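Local coordinates for folylpolyglutamate synthase protein FOLC (Mycobacterium tuberculosis, PDB 2VOS), which probably uses ATP to add L-glutamate to dihydropteroate and successively to tetrahydrofolate, making dihydrofolate and folylpolyglutamates, at residues V30-W38 against A148-T156; L53-Y64 against A157-V168. One frame throughout, in Å; residues are numbered along the deposited sequence.

Contact 1: V30-W38 against A148-T156; sequences VEHLLDQRW and AMSKFEVLT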
loop_
_atom_site.group_PDB
_atom_site.type_symbol
_atom_site.label_atom_id
_atom_site.label_comp_id
_atom_site.label_asym_id
_atom_site.label_seq_id
_atom_site.Cartn_x
_atom_site.Cartn_y
_atom_site.Cartn_z
ATOM N N VAL A 30 12.439 16.580 -12.555
ATOM C CA VAL A 30 12.177 16.687 -11.121
ATOM C C VAL A 30 12.631 15.468 -10.343
ATOM O O VAL A 30 13.231 15.611 -9.246
ATOM C CB VAL A 30 10.715 17.025 -10.813
ATOM C CG1 VAL A 30 10.413 16.872 -9.241
ATOM C CG2 VAL A 30 10.388 18.445 -11.362
ATOM N N GLU A 31 12.345 14.268 -10.875
ATOM C CA GLU A 31 12.662 13.016 -10.140
ATOM C C GLU A 31 14.198 12.839 -10.020
ATOM O O GLU A 31 14.716 12.319 -8.989
ATOM C CB GLU A 31 12.093 11.794 -10.876
ATOM C CG GLU A 31 10.606 11.690 -10.727
ATOM C CD GLU A 31 10.261 11.578 -9.270
ATOM O OE1 GLU A 31 10.441 10.492 -8.712
ATOM O OE2 GLU A 31 9.824 12.573 -8.669
ATOM N N HIS A 32 14.898 13.214 -11.096
ATOM C CA HIS A 32 16.382 13.179 -11.105
ATOM C C HIS A 32 16.942 14.019 -9.933
ATOM O O HIS A 32 17.849 13.579 -9.233
ATOM C CB HIS A 32 16.944 13.677 -12.445
ATOM C CG HIS A 32 18.433 13.499 -12.584
ATOM N ND1 HIS A 32 19.058 12.272 -12.464
ATOM C CD2 HIS A 32 19.420 14.396 -12.826
ATOM C CE1 HIS A 32 20.360 12.418 -12.627
ATOM N NE2 HIS A 32 20.608 13.697 -12.848
ATOM N N LEU A 33 16.383 15.213 -9.705
ATOM C CA LEU A 33 16.800 16.022 -8.563
ATOM C C LEU A 33 16.447 15.358 -7.253
ATOM O O LEU A 33 17.284 15.306 -6.354
ATOM C CB LEU A 33 16.136 17.414 -8.535
ATOM C CG LEU A 33 16.542 18.385 -9.634
ATOM C CD1 LEU A 33 15.744 19.679 -9.401
ATOM C CD2 LEU A 33 18.040 18.610 -9.612
ATOM N N LEU A 34 15.181 14.930 -7.113
ATOM C CA LEU A 34 14.702 14.386 -5.853
ATOM C C LEU A 34 15.542 13.149 -5.533
ATOM O O LEU A 34 15.829 12.904 -4.366
ATOM C CB LEU A 34 13.191 14.029 -5.899
ATOM C CG LEU A 34 12.227 15.216 -5.989
ATOM C CD1 LEU A 34 10.800 14.718 -6.058
ATOM C CD2 LEU A 34 12.399 15.988 -4.709
ATOM N N ASP A 35 15.937 12.374 -6.549
ATOM C CA ASP A 35 16.691 11.150 -6.296
ATOM C C ASP A 35 18.084 11.425 -5.789
ATOM O O ASP A 35 18.765 10.491 -5.326
ATOM C CB ASP A 35 16.709 10.225 -7.517
ATOM C CG ASP A 35 15.339 9.596 -7.787
ATOM O OD1 ASP A 35 14.433 9.744 -6.972
ATOM O OD2 ASP A 35 15.153 8.935 -8.810
ATOM N N GLN A 36 18.530 12.689 -5.882
ATOM C CA GLN A 36 19.885 13.019 -5.434
ATOM C C GLN A 36 19.882 13.316 -3.951
ATOM O O GLN A 36 20.926 13.513 -3.362
ATOM C CB GLN A 36 20.473 14.177 -6.205
ATOM C CG GLN A 36 20.875 13.754 -7.596
ATOM C CD GLN A 36 21.247 14.933 -8.475
ATOM O OE1 GLN A 36 22.303 15.537 -8.295
ATOM N NE2 GLN A 36 20.393 15.260 -9.437
ATOM N N ARG A 37 18.691 13.348 -3.358
ATOM C CA ARG A 37 18.566 13.691 -1.956
ATOM C C ARG A 37 18.957 12.493 -1.095
ATOM O O ARG A 37 19.697 12.626 -0.125
ATOM C CB ARG A 37 17.133 14.106 -1.646
ATOM C CG ARG A 37 16.835 15.509 -2.139
ATOM C CD ARG A 37 15.461 16.059 -1.796
ATOM N NE ARG A 37 15.385 17.441 -2.306
ATOM C CZ ARG A 37 15.753 18.513 -1.605
ATOM N NH1 ARG A 37 16.118 18.385 -0.328
ATOM N NH2 ARG A 37 15.717 19.719 -2.142
ATOM N N TRP A 38 18.477 11.327 -1.518
ATOM C CA TRP A 38 18.134 10.237 -0.621
ATOM C C TRP A 38 17.163 10.683 0.502
ATOM O O TRP A 38 15.952 10.858 0.253
ATOM C CB TRP A 38 19.346 9.436 -0.138
ATOM C CG TRP A 38 20.449 10.190 0.544
ATOM C CD1 TRP A 38 20.521 10.514 1.875
ATOM C CD2 TRP A 38 21.664 10.670 -0.057
ATOM N NE1 TRP A 38 21.693 11.184 2.131
ATOM C CE2 TRP A 38 22.422 11.285 0.970
ATOM C CE3 TRP A 38 22.194 10.626 -1.360
ATOM C CZ2 TRP A 38 23.689 11.862 0.735
ATOM C CZ3 TRP A 38 23.450 11.204 -1.599
ATOM C CH2 TRP A 38 24.182 11.816 -0.553
ATOM N N ALA A 148 20.055 17.725 4.160
ATOM C CA ALA A 148 18.984 18.238 3.305
ATOM C C ALA A 148 17.655 17.554 3.696
ATOM O O ALA A 148 17.644 16.581 4.465
ATOM C CB ALA A 148 19.301 17.968 1.863
HETATM N N MSE A 149 16.552 18.047 3.158
HETATM C CA MSE A 149 15.261 17.367 3.309
HETATM C C MSE A 149 15.326 16.096 2.488
HETATM O O MSE A 149 15.967 16.090 1.451
HETATM C CB MSE A 149 14.121 18.250 2.790
HETATM C CG MSE A 149 14.004 19.567 3.508
HETATM SE SE MSE A 149 12.263 20.429 3.231
HETATM C CE MSE A 149 11.249 19.151 4.314
ATOM N N SER A 150 14.670 15.031 2.925
ATOM C CA SER A 150 14.656 13.788 2.165
ATOM C C SER A 150 13.646 13.883 1.049
ATOM O O SER A 150 12.759 14.757 1.049
ATOM C CB SER A 150 14.253 12.627 3.044
ATOM O OG SER A 150 12.899 12.742 3.444
ATOM N N LYS A 151 13.764 12.975 0.098
ATOM C CA LYS A 151 12.792 12.915 -0.968
ATOM C C LYS A 151 11.367 12.660 -0.435
ATOM O O LYS A 151 10.406 13.288 -0.888
ATOM C CB LYS A 151 13.198 11.816 -1.938
ATOM C CG LYS A 151 12.115 11.569 -2.943
ATOM C CD LYS A 151 12.587 10.615 -4.046
ATOM C CE LYS A 151 11.483 10.639 -5.186
ATOM N NZ LYS A 151 11.821 9.651 -6.336
ATOM N N PHE A 152 11.210 11.758 0.540
ATOM C CA PHE A 152 9.901 11.548 1.104
ATOM C C PHE A 152 9.324 12.824 1.764
ATOM O O PHE A 152 8.112 13.156 1.608
ATOM C CB PHE A 152 9.847 10.330 2.070
ATOM C CG PHE A 152 8.407 9.975 2.461
ATOM C CD1 PHE A 152 7.499 9.546 1.472
ATOM C CD2 PHE A 152 7.944 10.150 3.772
ATOM C CE1 PHE A 152 6.168 9.237 1.780
ATOM C CE2 PHE A 152 6.627 9.855 4.093
ATOM C CZ PHE A 152 5.718 9.402 3.106
ATOM N N GLU A 153 10.151 13.556 2.505
ATOM C CA GLU A 153 9.683 14.816 3.093
ATOM C C GLU A 153 9.150 15.785 2.020
ATOM O O GLU A 153 8.082 16.360 2.161
ATOM C CB GLU A 153 10.810 15.454 3.898
ATOM C CG GLU A 153 10.974 14.775 5.233
ATOM C CD GLU A 153 12.253 15.221 5.972
ATOM O OE1 GLU A 153 13.055 15.993 5.425
ATOM O OE2 GLU A 153 12.453 14.794 7.115
ATOM N N VAL A 154 9.888 15.938 0.939
ATOM C CA VAL A 154 9.462 16.797 -0.146
ATOM C C VAL A 154 8.174 16.282 -0.824
ATOM O O VAL A 154 7.260 17.083 -1.082
ATOM C CB VAL A 154 10.597 17.011 -1.171
ATOM C CG1 VAL A 154 10.088 17.884 -2.309
ATOM C CG2 VAL A 154 11.811 17.676 -0.470
ATOM N N LEU A 155 8.091 14.973 -1.120
ATOM C CA LEU A 155 6.866 14.433 -1.694
ATOM C C LEU A 155 5.678 14.692 -0.785
ATOM O O LEU A 155 4.578 15.019 -1.233
ATOM C CB LEU A 155 6.993 12.933 -1.921
ATOM C CG LEU A 155 7.937 12.500 -3.022
ATOM C CD1 LEU A 155 8.225 10.940 -2.932
ATOM C CD2 LEU A 155 7.402 12.936 -4.391
ATOM N N THR A 156 5.899 14.573 0.518
ATOM C CA THR A 156 4.804 14.703 1.463
ATOM C C THR A 156 4.369 16.163 1.478
ATOM O O THR A 156 3.182 16.450 1.468
ATOM C CB THR A 156 5.240 14.239 2.837
ATOM O OG1 THR A 156 5.429 12.808 2.776
ATOM C CG2 THR A 156 4.159 14.584 3.932
HETATM O O HOH W 1 13.204 9.515 1.048
#

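Contact 2: L53-Y64 against A157-V168; sequences LMDLLGSPQRSY and AMAFAAFADAPV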
loop_
_atom_site.group_PDB
_atom_site.type_symbol
_atom_site.label_atom_id
_atom_site.label_comp_id
_atom_site.label_asym_id
_atom_site.label_seq_id
_atom_site.Cartn_x
_atom_site.Cartn_y
_atom_site.Cartn_z
ATOM N N LEU A 53 9.089 23.429 7.173
ATOM C CA LEU A 53 8.615 23.668 5.793
ATOM C C LEU A 53 7.105 23.976 5.771
ATOM O O LEU A 53 6.661 24.932 5.084
ATOM C CB LEU A 53 8.918 22.479 4.920
ATOM C CG LEU A 53 8.450 22.650 3.445
ATOM C CD1 LEU A 53 9.003 23.948 2.772
ATOM C CD2 LEU A 53 8.763 21.404 2.609
HETATM N N MSE A 54 6.302 23.172 6.474
HETATM C CA MSE A 54 4.850 23.433 6.566
HETATM C C MSE A 54 4.598 24.853 7.125
HETATM O O MSE A 54 3.752 25.565 6.617
HETATM C CB MSE A 54 4.160 22.450 7.507
HETATM C CG MSE A 54 3.905 21.069 6.964
HETATM SE SE MSE A 54 3.039 21.099 5.175
HETATM C CE MSE A 54 4.679 20.461 4.509
ATOM N N ASP A 55 5.330 25.270 8.171
ATOM C CA ASP A 55 5.201 26.665 8.625
ATOM C C ASP A 55 5.417 27.715 7.522
ATOM O O ASP A 55 4.634 28.658 7.393
ATOM C CB ASP A 55 6.169 26.990 9.761
ATOM C CG ASP A 55 5.741 26.393 11.026
ATOM O OD1 ASP A 55 4.733 25.615 11.000
ATOM O OD2 ASP A 55 6.402 26.682 12.048
ATOM N N LEU A 56 6.509 27.581 6.795
ATOM C CA LEU A 56 6.801 28.483 5.679
ATOM C C LEU A 56 5.691 28.466 4.618
ATOM O O LEU A 56 5.440 29.470 3.958
ATOM C CB LEU A 56 8.118 28.067 4.995
ATOM C CG LEU A 56 9.406 28.392 5.767
ATOM C CD1 LEU A 56 10.624 27.882 4.987
ATOM C CD2 LEU A 56 9.509 29.904 5.983
ATOM N N LEU A 57 5.084 27.299 4.417
ATOM C CA LEU A 57 4.044 27.122 3.358
ATOM C C LEU A 57 2.724 27.684 3.817
ATOM O O LEU A 57 1.756 27.682 3.044
ATOM C CB LEU A 57 3.837 25.645 3.085
ATOM C CG LEU A 57 4.496 25.026 1.850
ATOM C CD1 LEU A 57 5.375 25.956 1.115
ATOM C CD2 LEU A 57 5.163 23.694 2.076
ATOM N N GLY A 58 2.623 28.094 5.081
ATOM C CA GLY A 58 1.331 28.487 5.601
ATOM C C GLY A 58 0.524 27.338 6.224
ATOM O O GLY A 58 -0.695 27.477 6.421
ATOM N N SER A 59 1.169 26.220 6.573
ATOM C CA SER A 59 0.445 25.082 7.225
ATOM C C SER A 59 -0.744 24.553 6.401
ATOM O O SER A 59 -1.844 24.352 6.920
ATOM C CB SER A 59 -0.002 25.433 8.669
ATOM O OG SER A 59 1.152 25.679 9.472
ATOM N N PRO A 60 -0.521 24.314 5.091
ATOM C CA PRO A 60 -1.592 23.805 4.243
ATOM C C PRO A 60 -2.211 22.513 4.797
ATOM O O PRO A 60 -3.423 22.236 4.619
ATOM C CB PRO A 60 -0.870 23.591 2.895
ATOM C CG PRO A 60 0.628 23.325 3.312
ATOM C CD PRO A 60 0.772 24.393 4.374
ATOM N N GLN A 61 -1.397 21.716 5.494
ATOM C CA GLN A 61 -1.810 20.382 5.937
ATOM C C GLN A 61 -2.734 20.515 7.118
ATOM O O GLN A 61 -3.360 19.532 7.528
ATOM C CB GLN A 61 -0.583 19.505 6.280
ATOM C CG GLN A 61 -0.065 19.677 7.751
ATOM C CD GLN A 61 0.687 20.995 8.039
ATOM O OE1 GLN A 61 0.801 21.838 7.192
ATOM N NE2 GLN A 61 1.214 21.137 9.257
ATOM N N ARG A 62 -2.933 21.731 7.607
ATOM C CA ARG A 62 -3.955 21.935 8.639
ATOM C C ARG A 62 -5.240 22.564 8.095
ATOM O O ARG A 62 -6.148 22.874 8.890
ATOM C CB ARG A 62 -3.387 22.777 9.814
ATOM C CG ARG A 62 -2.232 21.991 10.512
ATOM C CD ARG A 62 -1.828 22.524 11.886
ATOM N NE ARG A 62 -0.663 21.753 12.353
ATOM C CZ ARG A 62 -0.746 20.582 12.983
ATOM N NH1 ARG A 62 0.360 19.939 13.344
ATOM N NH2 ARG A 62 -1.940 20.070 13.261
ATOM N N SER A 63 -5.358 22.714 6.757
ATOM C CA SER A 63 -6.530 23.444 6.213
ATOM C C SER A 63 -7.619 22.475 5.680
ATOM O O SER A 63 -8.643 22.948 5.183
ATOM C CB SER A 63 -6.122 24.409 5.083
ATOM O OG SER A 63 -5.520 23.697 3.963
ATOM N N TYR A 64 -7.479 21.179 5.932
ATOM C CA TYR A 64 -8.530 20.217 5.637
ATOM C C TYR A 64 -8.302 19.150 6.665
ATOM O O TYR A 64 -7.206 19.011 7.204
ATOM C CB TYR A 64 -8.367 19.619 4.206
ATOM C CG TYR A 64 -6.884 19.458 3.832
ATOM C CD1 TYR A 64 -6.122 18.382 4.289
ATOM C CD2 TYR A 64 -6.272 20.403 3.054
ATOM C CE1 TYR A 64 -4.757 18.272 3.990
ATOM C CE2 TYR A 64 -4.910 20.308 2.715
ATOM C CZ TYR A 64 -4.174 19.277 3.199
ATOM O OH TYR A 64 -2.878 19.236 2.810
ATOM N N ALA A 157 5.331 17.087 1.435
ATOM C CA ALA A 157 4.980 18.480 1.391
ATOM C C ALA A 157 4.244 18.823 0.099
ATOM O O ALA A 157 3.281 19.592 0.091
ATOM C CB ALA A 157 6.244 19.362 1.541
HETATM N N MSE A 158 4.720 18.265 -1.001
HETATM C CA MSE A 158 3.996 18.423 -2.258
HETATM C C MSE A 158 2.547 17.966 -2.169
HETATM O O MSE A 158 1.637 18.656 -2.668
HETATM C CB MSE A 158 4.728 17.671 -3.396
HETATM C CG MSE A 158 6.039 18.337 -3.811
HETATM SE SE MSE A 158 7.017 17.101 -5.002
HETATM C CE MSE A 158 5.740 16.900 -6.437
ATOM N N ALA A 159 2.295 16.790 -1.576
ATOM C CA ALA A 159 0.915 16.293 -1.506
ATOM C C ALA A 159 0.070 17.332 -0.704
ATOM O O ALA A 159 -1.081 17.728 -1.111
ATOM C CB ALA A 159 0.885 14.911 -0.830
ATOM N N PHE A 160 0.594 17.744 0.449
ATOM C CA PHE A 160 -0.156 18.644 1.325
ATOM C C PHE A 160 -0.431 19.986 0.652
ATOM O O PHE A 160 -1.518 20.543 0.848
ATOM C CB PHE A 160 0.563 18.896 2.680
ATOM C CG PHE A 160 0.631 17.681 3.582
ATOM C CD1 PHE A 160 -0.416 16.753 3.597
ATOM C CD2 PHE A 160 1.713 17.473 4.428
ATOM C CE1 PHE A 160 -0.386 15.620 4.400
ATOM C CE2 PHE A 160 1.728 16.329 5.311
ATOM C CZ PHE A 160 0.679 15.407 5.274
ATOM N N ALA A 161 0.561 20.515 -0.076
ATOM C CA ALA A 161 0.385 21.798 -0.839
ATOM C C ALA A 161 -0.673 21.587 -1.926
ATOM O O ALA A 161 -1.567 22.419 -2.160
ATOM C CB ALA A 161 1.726 22.186 -1.483
ATOM N N ALA A 162 -0.564 20.470 -2.636
ATOM C CA ALA A 162 -1.473 20.230 -3.748
ATOM C C ALA A 162 -2.899 20.085 -3.190
ATOM O O ALA A 162 -3.889 20.483 -3.853
ATOM C CB ALA A 162 -1.068 18.931 -4.473
ATOM N N PHE A 163 -3.052 19.497 -2.001
ATOM C CA PHE A 163 -4.408 19.315 -1.477
ATOM C C PHE A 163 -5.023 20.682 -1.162
ATOM O O PHE A 163 -6.239 20.860 -1.302
ATOM C CB PHE A 163 -4.435 18.437 -0.199
ATOM C CG PHE A 163 -3.963 17.008 -0.434
ATOM C CD1 PHE A 163 -3.968 16.464 -1.731
ATOM C CD2 PHE A 163 -3.506 16.225 0.639
ATOM C CE1 PHE A 163 -3.542 15.136 -1.925
ATOM C CE2 PHE A 163 -3.092 14.899 0.465
ATOM C CZ PHE A 163 -3.093 14.361 -0.812
ATOM N N ALA A 164 -4.199 21.608 -0.670
ATOM C CA ALA A 164 -4.687 22.980 -0.384
ATOM C C ALA A 164 -4.926 23.791 -1.693
ATOM O O ALA A 164 -5.849 24.609 -1.754
ATOM C CB ALA A 164 -3.695 23.715 0.559
ATOM N N ASP A 165 -4.067 23.590 -2.704
ATOM C CA ASP A 165 -4.237 24.191 -4.046
ATOM C C ASP A 165 -5.519 23.786 -4.710
ATOM O O ASP A 165 -6.064 24.557 -5.498
ATOM C CB ASP A 165 -3.102 23.726 -5.000
ATOM C CG ASP A 165 -1.739 24.335 -4.645
ATOM O OD1 ASP A 165 -1.687 25.377 -3.937
ATOM O OD2 ASP A 165 -0.707 23.771 -5.089
ATOM N N ALA A 166 -5.997 22.550 -4.444
ATOM C CA ALA A 166 -7.111 21.992 -5.253
ATOM C C ALA A 166 -8.422 22.793 -5.186
ATOM O O ALA A 166 -8.999 23.136 -6.255
ATOM C CB ALA A 166 -7.365 20.484 -4.913
ATOM N N PRO A 167 -8.982 23.006 -3.975
ATOM C CA PRO A 167 -8.680 22.405 -2.693
ATOM C C PRO A 167 -9.518 21.171 -2.518
ATOM O O PRO A 167 -10.437 20.969 -3.269
ATOM C CB PRO A 167 -9.181 23.467 -1.678
ATOM C CG PRO A 167 -10.303 24.127 -2.361
ATOM C CD PRO A 167 -10.080 23.995 -3.868
ATOM N N VAL A 168 -9.245 20.372 -1.504
ATOM C CA VAL A 168 -10.015 19.165 -1.248
ATOM C C VAL A 168 -10.934 19.378 -0.022
ATOM O O VAL A 168 -10.778 20.359 0.722
ATOM C CB VAL A 168 -9.087 17.951 -0.998
ATOM C CG1 VAL A 168 -8.102 17.741 -2.193
ATOM C CG2 VAL A 168 -8.304 18.115 0.288
#

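Contact 1: V30-W38 against A148-T156
A chi1 of 171° swings K151 CG away from its own amide N, and the torsions beyond stay near 180°, which carries NZ to E31 and D35 and lays the aliphatic part of the lysine along L34, K151 CE lying 3.9 Å from L34 CB. The ammonium thereby arrives between two carboxylates. K151 NZ forms a salt bridge with D35 OD1 at 2.7 Å, met nearly along the C-O axis, and a second with E31 OE1 at 2.9 Å, met on the syn side but 34° out of the carboxylate plane. The bend at chi2 of E31 turns its carboxylate across the lysine chain, and its OE2 is hydrogen-bonded to Y120 OH of helix 117-140. Two acids on one ammonium would be expected to favour its charged form.

The segment 148-156 runs from a short loop into the first turns of helix 151-165 in the Mur ligase middle domain, and S150 is the N-cap: S150 OG accepts from E153 N while E153 OE1 accepts from S150 N, a capping box. Around this start the end of the other segment closes in. W38 O takes K151 N at 3.0 Å, nearly straight at 174°, and a water joins the same W38 O to F152 N.

R37, extended from CG to NE, brings NH1 to M149 O (2.9 Å), with the acceptor close to the guanidinium plane; V154 CG2 sits over one face, and NH2 forms a salt bridge with D135 of helix 117-140. L34 divides its branches, CD2 meeting V154 CG1 at 3.8 Å and CD1 approaching L155 CD2.

Contact 2: L53-Y64 against A157-V168
Y64 lays its phenol against the last turns of helix 151-165; here the helix belongs to the Mur ligase middle domain, a P-loop NTPase-type fold, and it packs against the end of helix 48-56 and the 3-10 turn that follows. The Y64 ring is the chief bump. It enters the hollow between F160, F163, A164 and V168, with V168 CG2 4.0 Å from Y64 CG. F163 turns its ring edge toward the Y64 face in an offset edge-to-face pair, the planes at 75°.

Beside it, the P60 ring forms a smaller knob: P60 CB touches A164 CB at 3.7 Å, where the alanine's short side chain lets the proline come close to the helix. Q61 CB rests over one face of the F160 ring, 3.7 Å from its centroid, a CH-pi contact; the glutamine chain then bends away and its NE2 reaches V186 O.

At the other end the small A157 methyl is the meeting point for two side chains. M54, a selenomethionine bent at chi2 and chi3, folds CE to 3.5 Å from A157 CB, while its SE lies obliquely beside F160 in a Met-aromatic contact. L53 CD2 lies 3.4 Å from A157 CB, short for two carbons, though one such distance carries little weight.

F160 O, which also accepts from A164 N in the helix, accepts from Y64 OH at 2.7 Å, in the carbonyl plane on a lone pair.

Contacts 1 and 2 share helix 151-165: contact 1 uses its N-terminal start and contact 2 the rest, with centres 18 Å apart on the same side of the chain's centre. Their first segments lie on helices 23-34 and 48-56, consecutive in the chain; the order is 30-38, 53-64, 148-156, 157-168, so the segments alternate and the contacts cross. One helix thus packs against residues of two much earlier helices, with helix 117-140 touching side chains of both contacts. They also meet directly, M149 SE packing 3.7 Å from L53 CD2. Both lie away from the annotated nucleotide and metal sites, so their part is structural: they tie residues 30-38 and 53-64 to helix 151-165, some 110 and 93 residues away.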